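Local coordinates for saframycin Mx1 synthetase B (Legionella pneumophila subsp. pneumophila, PDB 3KXW), which belongs to the ANL superfamily of AMP-binding enzymes and holds 5'-O-[(S)-(dodecanoyloxy)(hydroxy)phosphoryl]adenosine in its ligand pocket, at residues 10-16 and 189-193; 104-108 and 139-143; 252-257 and 285-291; 488-494 and 557-562. All coordinates share one frame. Residues are numbered along the deposited sequence.

The four contacts are separate: their centres lie about 30 to 47 Å apart, no two touch, and each uses its own helices and strands. Interaction 2 is nested along the chain inside the loop closed by interaction 1. Interactions 1 and 4 are mostly buried, 2 and 3 partly so. Interfaces 3 and 4 bury 475 and 485 Å², against 312 Å² for interaction 1 and 198 Å² for interaction 2. In the two smaller contacts, leucine packing is joined by a bridging water. Interaction 3, like interaction 2 in the AMP-binding part, adds aromatic contacts and a hydrogen bond to a helical threonine, whereas interaction 4, in the C-terminal part, sets arginines against a β-strand.

Interaction 1: residues 10-16 and 189-193; sequences CQSLVDV and HHNLL
Two helices meet here near their N-terminal ends, 10-16 entering helix 13-23 and 189-193 opening helix 189-202. C10 is extended (phi/psi -67/146), its O 3.6 Å from L193 CD1; Q11 (-99/-10) turns the chain, its C 3.5 Å from L193 CD1. S12 (-146/164) is the N-cap: its p rotamer lets OG accept a weak, 3.5 Å bond from D15 N. S12 CA is 5.6 Å from H189 CA, and S12 CB is 3.7 Å from H189 ND1. L13 begins the helix, its t,p side chain placing CD2 4.2 Å from L192 CD2, while L13 CB is 4.4 Å from L193 CD2. A water accepts from L13 N at 2.8 Å, donates to H189 O at 3.2 Å and lies 2.7 Å from H189 ND1. One turn on, V16 CG2 reaches CD2 of L193 (m,t) at 4.5 Å. With L228 and Y232 of helix 220-233 alongside, the first turn of helix 189-202 packs on the N-capped start of helix 13-23 and the loop leading into it.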
loop_
_atom_site.group_PDB
_atom_site.type_symbol
_atom_site.label_atom_id
_atom_site.label_comp_id
_atom_site.label_asym_id
_atom_site.label_seq_id
_atom_site.Cartn_x
_atom_site.Cartn_y
_atom_site.Cartn_z
ATOM N N CYS A 10 -17.654 -20.379 7.850
ATOM C CA CYS A 10 -16.296 -20.727 8.255
ATOM C C CYS A 10 -15.774 -19.701 9.244
ATOM O O CYS A 10 -16.095 -18.523 9.146
ATOM C CB CYS A 10 -15.354 -20.800 7.042
ATOM S SG CYS A 10 -15.676 -22.157 5.915
ATOM N N GLN A 11 -14.963 -20.145 10.193
ATOM C CA GLN A 11 -14.529 -19.257 11.259
ATOM C C GLN A 11 -13.144 -18.685 11.010
ATOM O O GLN A 11 -12.708 -17.786 11.718
ATOM C CB GLN A 11 -14.594 -19.977 12.609
ATOM C CG GLN A 11 -16.016 -20.361 12.961
ATOM C CD GLN A 11 -16.903 -19.143 13.081
ATOM O OE1 GLN A 11 -17.876 -18.977 12.328
ATOM N NE2 GLN A 11 -16.568 -18.269 14.024
ATOM N N SER A 12 -12.450 -19.218 10.007
ATOM C CA SER A 12 -11.189 -18.638 9.588
ATOM C C SER A 12 -10.994 -18.785 8.088
ATOM O O SER A 12 -11.651 -19.597 7.448
ATOM C CB SER A 12 -10.026 -19.305 10.308
ATOM O OG SER A 12 -9.820 -20.616 9.791
ATOM N N LEU A 13 -10.061 -18.012 7.533
ATOM C CA LEU A 13 -9.736 -18.133 6.121
ATOM C C LEU A 13 -9.204 -19.526 5.817
ATOM O O LEU A 13 -9.358 -20.027 4.702
ATOM C CB LEU A 13 -8.687 -17.084 5.731
ATOM C CG LEU A 13 -8.345 -17.056 4.242
ATOM C CD1 LEU A 13 -9.586 -16.733 3.417
ATOM C CD2 LEU A 13 -7.212 -16.027 3.998
ATOM N N VAL A 14 -8.569 -20.146 6.803
ATOM C CA VAL A 14 -8.068 -21.521 6.625
ATOM C C VAL A 14 -9.194 -22.451 6.150
ATOM O O VAL A 14 -9.032 -23.204 5.177
ATOM C CB VAL A 14 -7.436 -22.087 7.908
ATOM C CG1 VAL A 14 -7.141 -23.602 7.767
ATOM C CG2 VAL A 14 -6.139 -21.328 8.247
ATOM N N ASP A 15 -10.326 -22.410 6.843
ATOM C CA ASP A 15 -11.438 -23.303 6.506
ATOM C C ASP A 15 -12.125 -22.920 5.212
ATOM O O ASP A 15 -12.658 -23.785 4.501
ATOM C CB ASP A 15 -12.429 -23.415 7.665
ATOM C CG ASP A 15 -11.873 -24.241 8.803
ATOM O OD1 ASP A 15 -10.986 -25.095 8.533
ATOM O OD2 ASP A 15 -12.318 -24.040 9.947
ATOM N N VAL A 16 -12.112 -21.628 4.888
ATOM C CA VAL A 16 -12.634 -21.202 3.600
ATOM C C VAL A 16 -11.818 -21.831 2.471
ATOM O O VAL A 16 -12.382 -22.357 1.498
ATOM C CB VAL A 16 -12.641 -19.670 3.438
ATOM C CG1 VAL A 16 -13.040 -19.301 1.992
ATOM C CG2 VAL A 16 -13.599 -19.042 4.447
ATOM N N HIS A 189 -8.218 -13.402 13.113
ATOM C CA HIS A 189 -8.954 -14.140 12.107
ATOM C C HIS A 189 -10.339 -13.542 11.853
ATOM O O HIS A 189 -10.807 -13.515 10.712
ATOM C CB HIS A 189 -9.037 -15.625 12.492
ATOM C CG HIS A 189 -7.779 -16.376 12.197
ATOM N ND1 HIS A 189 -7.453 -16.787 10.925
ATOM C CD2 HIS A 189 -6.757 -16.770 12.997
ATOM C CE1 HIS A 189 -6.282 -17.399 10.947
ATOM N NE2 HIS A 189 -5.838 -17.408 12.192
ATOM N N HIS A 190 -10.986 -13.072 12.916
ATOM C CA HIS A 190 -12.306 -12.436 12.823
ATOM C C HIS A 190 -12.191 -11.066 12.120
ATOM O O HIS A 190 -13.035 -10.716 11.290
ATOM C CB HIS A 190 -12.934 -12.321 14.233
ATOM C CG HIS A 190 -14.368 -11.873 14.257
ATOM N ND1 HIS A 190 -15.402 -12.634 13.758
ATOM C CD2 HIS A 190 -14.946 -10.776 14.802
ATOM C CE1 HIS A 190 -16.549 -12.001 13.941
ATOM N NE2 HIS A 190 -16.299 -10.869 14.569
ATOM N N ASN A 191 -11.144 -10.306 12.433
ATOM C CA ASN A 191 -10.932 -9.011 11.768
ATOM C C ASN A 191 -10.847 -9.208 10.266
ATOM O O ASN A 191 -11.445 -8.477 9.496
ATOM C CB ASN A 191 -9.587 -8.384 12.178
ATOM C CG ASN A 191 -9.593 -7.793 13.579
ATOM O OD1 ASN A 191 -10.629 -7.329 14.094
ATOM N ND2 ASN A 191 -8.414 -7.759 14.183
ATOM N N LEU A 192 -10.032 -10.180 9.878
ATOM C CA LEU A 192 -9.742 -10.463 8.486
ATOM C C LEU A 192 -11.005 -10.866 7.731
ATOM O O LEU A 192 -11.336 -10.269 6.706
ATOM C CB LEU A 192 -8.690 -11.561 8.396
ATOM C CG LEU A 192 -8.351 -12.025 6.973
ATOM C CD1 LEU A 192 -7.791 -10.883 6.120
ATOM C CD2 LEU A 192 -7.375 -13.184 7.031
ATOM N N LEU A 193 -11.714 -11.875 8.227
ATOM C CA LEU A 193 -12.949 -12.282 7.550
ATOM C C LEU A 193 -13.960 -11.142 7.508
ATOM O O LEU A 193 -14.671 -10.975 6.533
ATOM C CB LEU A 193 -13.567 -13.518 8.205
ATOM C CG LEU A 193 -12.814 -14.859 8.087
ATOM C CD1 LEU A 193 -13.621 -15.942 8.859
ATOM C CD2 LEU A 193 -12.613 -15.253 6.626
HETATM O O HOH W 1 -9.216 -15.795 9.083
#

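Interaction 2: residues 104-108 and 139-143; sequences LDKAQ and KFLKI
A two-residue β-hairpin with a type I' turn, F140 to I143, rests on helix 101-114 at the edge of a mixed sheet. The hairpin is closed by two backbone bonds, F140 N to I143 O at 2.9 Å and I143 N to F140 O at 2.8 Å. K139 and F140 are in strand conformation. The t rotamer of F140 sends its ring to the helix: A107 CB meets the ring edge, 4.2 Å from F140 CZ, and L104 CD1 is 4.5 Å from F140 CE1. The ring also touches L69, L71, V119 and M121 of the sheet. L141 (phi/psi 42/51) and K142 (71/4) take the left-handed turn positions. L141, with its CB toward the helix, is m,t; CD1 lies 3.6 Å from Q108 CA and CD2 4.4 Å from L104 CD1. The L141 and Q108 CA atoms are 7.0 Å apart, the closest such pair. Beyond the leucine, one water donates to both L141 O (2.8 Å) and Q108 OE1 (3.2 Å).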
loop_
_atom_site.group_PDB
_atom_site.type_symbol
_atom_site.label_atom_id
_atom_site.label_comp_id
_atom_site.label_asym_id
_atom_site.label_seq_id
_atom_site.Cartn_x
_atom_site.Cartn_y
_atom_site.Cartn_z
ATOM N N LEU A 104 16.992 -3.186 5.380
ATOM C CA LEU A 104 17.599 -4.144 6.309
ATOM C C LEU A 104 17.445 -3.689 7.755
ATOM O O LEU A 104 17.170 -4.490 8.657
ATOM C CB LEU A 104 19.070 -4.365 5.971
ATOM C CG LEU A 104 19.844 -5.235 6.974
ATOM C CD1 LEU A 104 19.264 -6.635 7.053
ATOM C CD2 LEU A 104 21.312 -5.277 6.557
ATOM N N ASP A 105 17.606 -2.389 7.964
ATOM C CA ASP A 105 17.314 -1.782 9.250
ATOM C C ASP A 105 15.852 -2.044 9.651
ATOM O O ASP A 105 15.565 -2.392 10.794
ATOM C CB ASP A 105 17.570 -0.273 9.162
ATOM C CG ASP A 105 17.099 0.460 10.385
ATOM O OD1 ASP A 105 17.788 0.362 11.419
ATOM O OD2 ASP A 105 16.037 1.125 10.314
ATOM N N LYS A 106 14.931 -1.857 8.711
ATOM C CA LYS A 106 13.517 -2.094 8.985
ATOM C C LYS A 106 13.287 -3.560 9.366
ATOM O O LYS A 106 12.582 -3.863 10.328
ATOM C CB LYS A 106 12.650 -1.683 7.780
ATOM C CG LYS A 106 11.202 -2.168 7.859
ATOM C CD LYS A 106 10.224 -1.214 7.203
ATOM C CE LYS A 106 10.277 -1.279 5.693
ATOM N NZ LYS A 106 9.068 -0.601 5.145
ATOM N N ALA A 107 13.894 -4.470 8.611
ATOM C CA ALA A 107 13.778 -5.894 8.923
ATOM C C ALA A 107 14.292 -6.201 10.328
ATOM O O ALA A 107 13.660 -6.928 11.078
ATOM C CB ALA A 107 14.512 -6.750 7.866
ATOM N N GLN A 108 15.448 -5.657 10.695
ATOM C CA GLN A 108 15.976 -5.904 12.029
ATOM C C GLN A 108 15.043 -5.374 13.123
ATOM O O GLN A 108 14.875 -5.999 14.172
ATOM C CB GLN A 108 17.368 -5.270 12.190
ATOM C CG GLN A 108 17.868 -5.299 13.632
ATOM C CD GLN A 108 18.184 -6.711 14.094
ATOM O OE1 GLN A 108 17.478 -7.292 14.927
ATOM N NE2 GLN A 108 19.232 -7.281 13.533
ATOM N N LYS A 139 20.692 -19.081 9.423
ATOM C CA LYS A 139 19.970 -18.109 10.242
ATOM C C LYS A 139 19.956 -16.731 9.585
ATOM O O LYS A 139 20.936 -16.321 8.968
ATOM C CB LYS A 139 20.587 -18.026 11.639
ATOM C CG LYS A 139 20.410 -19.304 12.432
ATOM C CD LYS A 139 21.043 -19.219 13.799
ATOM C CE LYS A 139 20.932 -20.561 14.511
ATOM N NZ LYS A 139 20.611 -20.349 15.951
ATOM N N PHE A 140 18.824 -16.037 9.689
ATOM C CA PHE A 140 18.734 -14.654 9.251
ATOM C C PHE A 140 18.501 -13.776 10.477
ATOM O O PHE A 140 17.523 -13.965 11.195
ATOM C CB PHE A 140 17.588 -14.474 8.238
ATOM C CG PHE A 140 17.258 -13.030 7.944
ATOM C CD1 PHE A 140 18.155 -12.235 7.245
ATOM C CD2 PHE A 140 16.057 -12.473 8.370
ATOM C CE1 PHE A 140 17.866 -10.911 6.968
ATOM C CE2 PHE A 140 15.757 -11.132 8.107
ATOM C CZ PHE A 140 16.660 -10.353 7.404
ATOM N N LEU A 141 19.413 -12.841 10.733
ATOM C CA LEU A 141 19.348 -12.053 11.960
ATOM C C LEU A 141 18.987 -12.925 13.158
ATOM O O LEU A 141 18.059 -12.620 13.922
ATOM C CB LEU A 141 18.357 -10.894 11.799
ATOM C CG LEU A 141 18.505 -9.968 10.587
ATOM C CD1 LEU A 141 17.391 -8.922 10.620
ATOM C CD2 LEU A 141 19.890 -9.265 10.546
ATOM N N LYS A 142 19.726 -14.027 13.299
ATOM C CA LYS A 142 19.609 -14.980 14.410
ATOM C C LYS A 142 18.358 -15.839 14.420
ATOM O O LYS A 142 18.146 -16.590 15.362
ATOM C CB LYS A 142 19.740 -14.298 15.776
ATOM C CG LYS A 142 20.905 -13.348 15.889
ATOM C CD LYS A 142 20.983 -12.777 17.293
ATOM C CE LYS A 142 21.932 -11.591 17.345
ATOM N NZ LYS A 142 22.046 -11.049 18.735
ATOM N N ILE A 143 17.526 -15.728 13.390
ATOM C CA ILE A 143 16.311 -16.539 13.336
ATOM C C ILE A 143 16.546 -17.736 12.431
ATOM O O ILE A 143 16.985 -17.565 11.299
ATOM C CB ILE A 143 15.107 -15.758 12.746
ATOM C CG1 ILE A 143 14.976 -14.372 13.377
ATOM C CG2 ILE A 143 13.827 -16.575 12.929
ATOM C CD1 ILE A 143 14.883 -14.418 14.898
HETATM O O HOH W 2 18.025 -10.352 15.545
#

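Interaction 3: residues 252-257 and 285-291; sequences WLKHIT and GLDLSSW
The loop leading into strand 293-296 packs across helix 250-259 in the AMP-binding region; a threonine hydroxyl joins helix to loop and an Asx turn shapes the loop locally, with aromatic packing at the other end. The W291 side chain is about 10 Å from the bound 5'-O-[(S)-(dodecanoyloxy)(hydroxy)phosphoryl]adenosine. T257 (m) donates from OG1 to L253 O at 2.8 Å, and its OG1 accepts from D287 N at 3.0 Å with an angle of 176°. The T257 and D287 CA atoms are 5.2 Å apart. D287 OD1 then takes S289 N (3.1 Å) and S289 OG (2.7 Å), and a type I turn runs from L288 to W291. Leucines fill the middle: L286 CD2 lies 3.8 Å from L253 CB, and L288 CD2 3.8 Å from I256 CG2. I256 CD1 sits 3.4 Å from the centroid of the W291 six-membered ring, 3° off its normal, a CH-pi contact. The edge of W291 points to the face of W252, six-ring centroids 5.5 Å apart and planes at 61°. Both indole nitrogens bond to S264 of strand 263-266, W252 NE1 through OG and W291 NE1 through O, while F313 of helix 303-313 packs on L253, L286 and L288, and F309 on W291.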
loop_
_atom_site.group_PDB
_atom_site.type_symbol
_atom_site.label_atom_id
_atom_site.label_comp_id
_atom_site.label_asym_id
_atom_site.label_seq_id
_atom_site.Cartn_x
_atom_site.Cartn_y
_atom_site.Cartn_z
ATOM N N TRP A 252 0.550 -2.806 -16.954
ATOM C CA TRP A 252 -0.669 -2.859 -16.138
ATOM C C TRP A 252 -1.921 -2.873 -17.021
ATOM O O TRP A 252 -2.838 -3.672 -16.824
ATOM C CB TRP A 252 -0.726 -1.649 -15.211
ATOM C CG TRP A 252 -1.868 -1.626 -14.200
ATOM C CD1 TRP A 252 -2.636 -2.673 -13.788
ATOM C CD2 TRP A 252 -2.291 -0.492 -13.437
ATOM N NE1 TRP A 252 -3.533 -2.256 -12.826
ATOM C CE2 TRP A 252 -3.332 -0.922 -12.584
ATOM C CE3 TRP A 252 -1.876 0.847 -13.379
ATOM C CZ2 TRP A 252 -3.983 -0.056 -11.690
ATOM C CZ3 TRP A 252 -2.539 1.720 -12.498
ATOM C CH2 TRP A 252 -3.582 1.257 -11.661
ATOM N N LEU A 253 -1.961 -1.967 -17.983
ATOM C CA LEU A 253 -3.148 -1.801 -18.823
ATOM C C LEU A 253 -3.226 -2.898 -19.888
ATOM O O LEU A 253 -4.315 -3.353 -20.240
ATOM C CB LEU A 253 -3.188 -0.395 -19.435
ATOM C CG LEU A 253 -2.923 0.745 -18.443
ATOM C CD1 LEU A 253 -3.014 2.078 -19.188
ATOM C CD2 LEU A 253 -3.895 0.745 -17.255
ATOM N N LYS A 254 -2.073 -3.337 -20.387
ATOM C CA LYS A 254 -2.026 -4.524 -21.255
ATOM C C LYS A 254 -2.581 -5.779 -20.574
ATOM O O LYS A 254 -3.374 -6.533 -21.169
ATOM C CB LYS A 254 -0.605 -4.818 -21.730
ATOM C CG LYS A 254 -0.150 -3.948 -22.876
ATOM C CD LYS A 254 1.156 -4.525 -23.459
ATOM C CE LYS A 254 1.638 -3.750 -24.682
ATOM N NZ LYS A 254 2.937 -4.290 -25.211
ATOM N N HIS A 255 -2.171 -6.024 -19.339
ATOM C CA HIS A 255 -2.702 -7.198 -18.636
ATOM C C HIS A 255 -4.183 -7.078 -18.317
ATOM O O HIS A 255 -4.906 -8.067 -18.404
ATOM C CB HIS A 255 -1.895 -7.522 -17.382
ATOM C CG HIS A 255 -0.531 -8.037 -17.695
ATOM N ND1 HIS A 255 0.574 -7.774 -16.919
ATOM C CD2 HIS A 255 -0.094 -8.781 -18.737
ATOM C CE1 HIS A 255 1.633 -8.357 -17.454
ATOM N NE2 HIS A 255 1.254 -8.976 -18.554
ATOM N N ILE A 256 -4.632 -5.882 -17.943
ATOM C CA ILE A 256 -6.042 -5.679 -17.676
ATOM C C ILE A 256 -6.798 -6.046 -18.938
ATOM O O ILE A 256 -7.870 -6.677 -18.889
ATOM C CB ILE A 256 -6.342 -4.215 -17.254
ATOM C CG1 ILE A 256 -5.914 -3.997 -15.779
ATOM C CG2 ILE A 256 -7.812 -3.876 -17.475
ATOM C CD1 ILE A 256 -6.007 -2.504 -15.300
ATOM N N THR A 257 -6.218 -5.653 -20.069
ATOM C CA THR A 257 -6.810 -5.903 -21.373
ATOM C C THR A 257 -6.872 -7.406 -21.668
ATOM O O THR A 257 -7.940 -7.943 -21.996
ATOM C CB THR A 257 -5.996 -5.209 -22.488
ATOM O OG1 THR A 257 -6.108 -3.779 -22.356
ATOM C CG2 THR A 257 -6.520 -5.646 -23.874
ATOM N N GLY A 285 -3.796 -1.134 -29.088
ATOM C CA GLY A 285 -3.946 -2.472 -28.548
ATOM C C GLY A 285 -4.660 -2.567 -27.200
ATOM O O GLY A 285 -5.072 -3.653 -26.806
ATOM N N LEU A 286 -4.815 -1.452 -26.481
ATOM C CA LEU A 286 -5.520 -1.505 -25.198
ATOM C C LEU A 286 -7.022 -1.642 -25.402
ATOM O O LEU A 286 -7.552 -1.188 -26.396
ATOM C CB LEU A 286 -5.245 -0.248 -24.369
ATOM C CG LEU A 286 -3.806 -0.040 -23.919
ATOM C CD1 LEU A 286 -3.692 1.277 -23.131
ATOM C CD2 LEU A 286 -3.318 -1.232 -23.094
ATOM N N ASP A 287 -7.694 -2.263 -24.439
ATOM C CA ASP A 287 -9.150 -2.297 -24.370
ATOM C C ASP A 287 -9.496 -2.453 -22.906
ATOM O O ASP A 287 -9.360 -3.534 -22.346
ATOM C CB ASP A 287 -9.725 -3.478 -25.146
ATOM C CG ASP A 287 -11.237 -3.623 -24.959
ATOM O OD1 ASP A 287 -11.882 -2.745 -24.347
ATOM O OD2 ASP A 287 -11.797 -4.616 -25.458
ATOM N N LEU A 288 -9.949 -1.368 -22.297
ATOM C CA LEU A 288 -10.138 -1.332 -20.861
ATOM C C LEU A 288 -11.615 -1.386 -20.499
ATOM O O LEU A 288 -12.001 -1.031 -19.385
ATOM C CB LEU A 288 -9.492 -0.055 -20.288
ATOM C CG LEU A 288 -7.986 0.060 -20.578
ATOM C CD1 LEU A 288 -7.427 1.456 -20.187
ATOM C CD2 LEU A 288 -7.159 -1.086 -19.960
ATOM N N SER A 289 -12.456 -1.817 -21.444
ATOM C CA SER A 289 -13.900 -1.849 -21.180
ATOM C C SER A 289 -14.309 -2.790 -20.043
ATOM O O SER A 289 -15.330 -2.560 -19.413
ATOM C CB SER A 289 -14.702 -2.185 -22.453
ATOM O OG SER A 289 -14.193 -3.361 -23.063
ATOM N N SER A 290 -13.536 -3.847 -19.801
ATOM C CA SER A 290 -13.842 -4.795 -18.724
ATOM C C SER A 290 -13.657 -4.182 -17.338
ATOM O O SER A 290 -14.225 -4.670 -16.347
ATOM C CB SER A 290 -12.967 -6.067 -18.821
ATOM O OG SER A 290 -11.584 -5.818 -18.541
ATOM N N TRP A 291 -12.838 -3.133 -17.281
ATOM C CA TRP A 291 -12.340 -2.553 -16.029
ATOM C C TRP A 291 -13.396 -1.625 -15.416
ATOM O O TRP A 291 -13.428 -0.435 -15.707
ATOM C CB TRP A 291 -11.026 -1.803 -16.318
ATOM C CG TRP A 291 -10.234 -1.373 -15.102
ATOM C CD1 TRP A 291 -10.447 -1.733 -13.796
ATOM C CD2 TRP A 291 -9.080 -0.525 -15.099
ATOM N NE1 TRP A 291 -9.499 -1.134 -12.982
ATOM C CE2 TRP A 291 -8.653 -0.395 -13.761
ATOM C CE3 TRP A 291 -8.377 0.150 -16.101
ATOM C CZ2 TRP A 291 -7.539 0.375 -13.403
ATOM C CZ3 TRP A 291 -7.282 0.915 -15.747
ATOM C CH2 TRP A 291 -6.867 1.017 -14.413
#

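Interaction 4: residues 488-494 and 557-562; sequences KCAAFVI and RRNFCR
The guanidinium of R562 bonds to V493 O, through NH2 at 2.7 Å and, weakly, through NH1 at 3.2 Å. It thereby joins helix 554-567 to the edge strand 486-496 of the four-stranded mixed sheet in the C-terminal α/β region. The axes of segments 488-494 and 557-562 cross at -70° with a closest approach of 7.8 Å, and A490 CA and R558 CA are 5.2 Å apart. R558 lays CD 3.3 Å from A491 O, while its NE forms a salt bridge with E474 of helix 469-479. At the N-terminal end of segment 488-494, R557 CD is 3.7 Å from C489 O and 4.0 Å from K488 CB. Strand alternation turns A490 and F492 toward the helix; C489 and A491 point away and touch helix 469-479. The small A490 is consistent with the close approach, its CB 4.0 Å from R558 CA and 3.7 Å from C561 SG. F492 (chi1 p) places CE2 3.8 Å from C561 CB, and its ring face receives R562: CB lies 4.2 Å from the ring centroid, 17° off the normal, a CH-pi contact. Beyond it, I494 CD1 comes to 3.2 Å from R562 NH1.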
loop_
_atom_site.group_PDB
_atom_site.type_symbol
_atom_site.label_atom_id
_atom_site.label_comp_id
_atom_site.label_asym_id
_atom_site.label_seq_id
_atom_site.Cartn_x
_atom_site.Cartn_y
_atom_site.Cartn_z
ATOM N N LYS A 488 26.052 16.313 -5.834
ATOM C CA LYS A 488 25.298 16.248 -4.587
ATOM C C LYS A 488 23.779 16.218 -4.795
ATOM O O LYS A 488 23.267 16.558 -5.864
ATOM C CB LYS A 488 25.697 17.408 -3.665
ATOM C CG LYS A 488 27.134 17.306 -3.145
ATOM C CD LYS A 488 27.343 15.984 -2.441
ATOM C CE LYS A 488 28.607 16.001 -1.621
ATOM N NZ LYS A 488 29.754 16.464 -2.456
ATOM N N CYS A 489 23.054 15.809 -3.761
ATOM C CA CYS A 489 21.606 15.737 -3.863
ATOM C C CYS A 489 20.938 16.139 -2.543
ATOM O O CYS A 489 21.571 16.183 -1.489
ATOM C CB CYS A 489 21.160 14.321 -4.257
ATOM S SG CYS A 489 21.281 13.074 -2.925
ATOM N N ALA A 490 19.647 16.404 -2.615
ATOM C CA ALA A 490 18.889 16.767 -1.438
ATOM C C ALA A 490 17.451 16.328 -1.671
ATOM O O ALA A 490 16.978 16.347 -2.798
ATOM C CB ALA A 490 18.965 18.262 -1.196
ATOM N N ALA A 491 16.788 15.884 -0.607
ATOM C CA ALA A 491 15.386 15.477 -0.679
ATOM C C ALA A 491 14.623 16.184 0.427
ATOM O O ALA A 491 15.127 16.333 1.519
ATOM C CB ALA A 491 15.265 13.977 -0.509
ATOM N N PHE A 492 13.399 16.597 0.139
ATOM C CA PHE A 492 12.604 17.298 1.126
ATOM C C PHE A 492 11.180 17.345 0.651
ATOM O O PHE A 492 10.906 17.145 -0.531
ATOM C CB PHE A 492 13.133 18.715 1.360
ATOM C CG PHE A 492 13.364 19.498 0.105
ATOM C CD1 PHE A 492 12.384 20.344 -0.398
ATOM C CD2 PHE A 492 14.550 19.381 -0.591
ATOM C CE1 PHE A 492 12.590 21.066 -1.565
ATOM C CE2 PHE A 492 14.760 20.102 -1.765
ATOM C CZ PHE A 492 13.783 20.949 -2.243
ATOM N N VAL A 493 10.275 17.659 1.568
ATOM C CA VAL A 493 8.868 17.788 1.216
ATOM C C VAL A 493 8.429 19.234 1.248
ATOM O O VAL A 493 8.728 19.971 2.197
ATOM C CB VAL A 493 7.980 16.988 2.184
ATOM C CG1 VAL A 493 6.497 17.156 1.810
ATOM C CG2 VAL A 493 8.368 15.540 2.142
ATOM N N ILE A 494 7.713 19.626 0.200
ATOM C CA ILE A 494 7.190 20.973 0.036
ATOM C C ILE A 494 5.690 20.916 0.199
ATOM O O ILE A 494 5.058 20.014 -0.346
ATOM C CB ILE A 494 7.497 21.475 -1.389
ATOM C CG1 ILE A 494 9.006 21.605 -1.556
ATOM C CG2 ILE A 494 6.806 22.792 -1.684
ATOM C CD1 ILE A 494 9.655 22.264 -0.375
ATOM N N ARG A 557 22.555 21.705 3.309
ATOM C CA ARG A 557 22.403 21.526 1.868
ATOM C C ARG A 557 20.921 21.521 1.496
ATOM O O ARG A 557 20.497 22.148 0.526
ATOM C CB ARG A 557 23.062 20.204 1.457
ATOM C CG ARG A 557 23.303 20.039 -0.034
ATOM C CD ARG A 557 24.002 18.721 -0.341
ATOM N NE ARG A 557 25.379 18.716 0.129
ATOM C CZ ARG A 557 25.838 17.927 1.097
ATOM N NH1 ARG A 557 25.026 17.060 1.695
ATOM N NH2 ARG A 557 27.110 17.997 1.462
ATOM N N ARG A 558 20.152 20.780 2.278
ATOM C CA ARG A 558 18.719 20.605 2.073
ATOM C C ARG A 558 17.982 21.931 2.229
ATOM O O ARG A 558 17.090 22.264 1.440
ATOM C CB ARG A 558 18.232 19.613 3.131
ATOM C CG ARG A 558 16.874 19.070 2.963
ATOM C CD ARG A 558 16.652 17.921 3.954
ATOM N NE ARG A 558 17.766 16.976 3.989
ATOM C CZ ARG A 558 18.382 16.596 5.104
ATOM N NH1 ARG A 558 17.982 17.064 6.271
ATOM N NH2 ARG A 558 19.375 15.718 5.060
ATOM N N ASN A 559 18.358 22.700 3.247
ATOM C CA ASN A 559 17.739 24.011 3.457
ATOM C C ASN A 559 18.035 24.997 2.338
ATOM O O ASN A 559 17.186 25.802 1.972
ATOM C CB ASN A 559 18.150 24.600 4.806
ATOM C CG ASN A 559 17.575 23.823 5.968
ATOM O OD1 ASN A 559 16.590 23.100 5.810
ATOM N ND2 ASN A 559 18.201 23.948 7.143
ATOM N N PHE A 560 19.241 24.920 1.790
ATOM C CA PHE A 560 19.613 25.768 0.657
ATOM C C PHE A 560 18.719 25.478 -0.545
ATOM O O PHE A 560 18.188 26.400 -1.166
ATOM C CB PHE A 560 21.088 25.571 0.287
ATOM C CG PHE A 560 21.470 26.207 -1.026
ATOM C CD1 PHE A 560 22.068 27.458 -1.059
ATOM C CD2 PHE A 560 21.219 25.557 -2.225
ATOM C CE1 PHE A 560 22.417 28.052 -2.272
ATOM C CE2 PHE A 560 21.554 26.149 -3.438
ATOM C CZ PHE A 560 22.153 27.397 -3.457
ATOM N N CYS A 561 18.545 24.192 -0.854
ATOM C CA CYS A 561 17.760 23.777 -2.012
ATOM C C CYS A 561 16.298 24.140 -1.838
ATOM O O CYS A 561 15.625 24.572 -2.777
ATOM C CB CYS A 561 17.859 22.261 -2.216
ATOM S SG CYS A 561 19.492 21.653 -2.694
ATOM N N ARG A 562 15.788 23.927 -0.635
ATOM C CA ARG A 562 14.403 24.271 -0.362
ATOM C C ARG A 562 14.188 25.775 -0.547
ATOM O O ARG A 562 13.208 26.196 -1.156
ATOM C CB ARG A 562 14.019 23.832 1.045
ATOM C CG ARG A 562 12.653 24.288 1.480
ATOM C CD ARG A 562 12.504 24.092 2.988
ATOM N NE ARG A 562 12.212 22.706 3.352
ATOM C CZ ARG A 562 11.010 22.140 3.233
ATOM N NH1 ARG A 562 9.995 22.842 2.730
ATOM N NH2 ARG A 562 10.826 20.877 3.603
#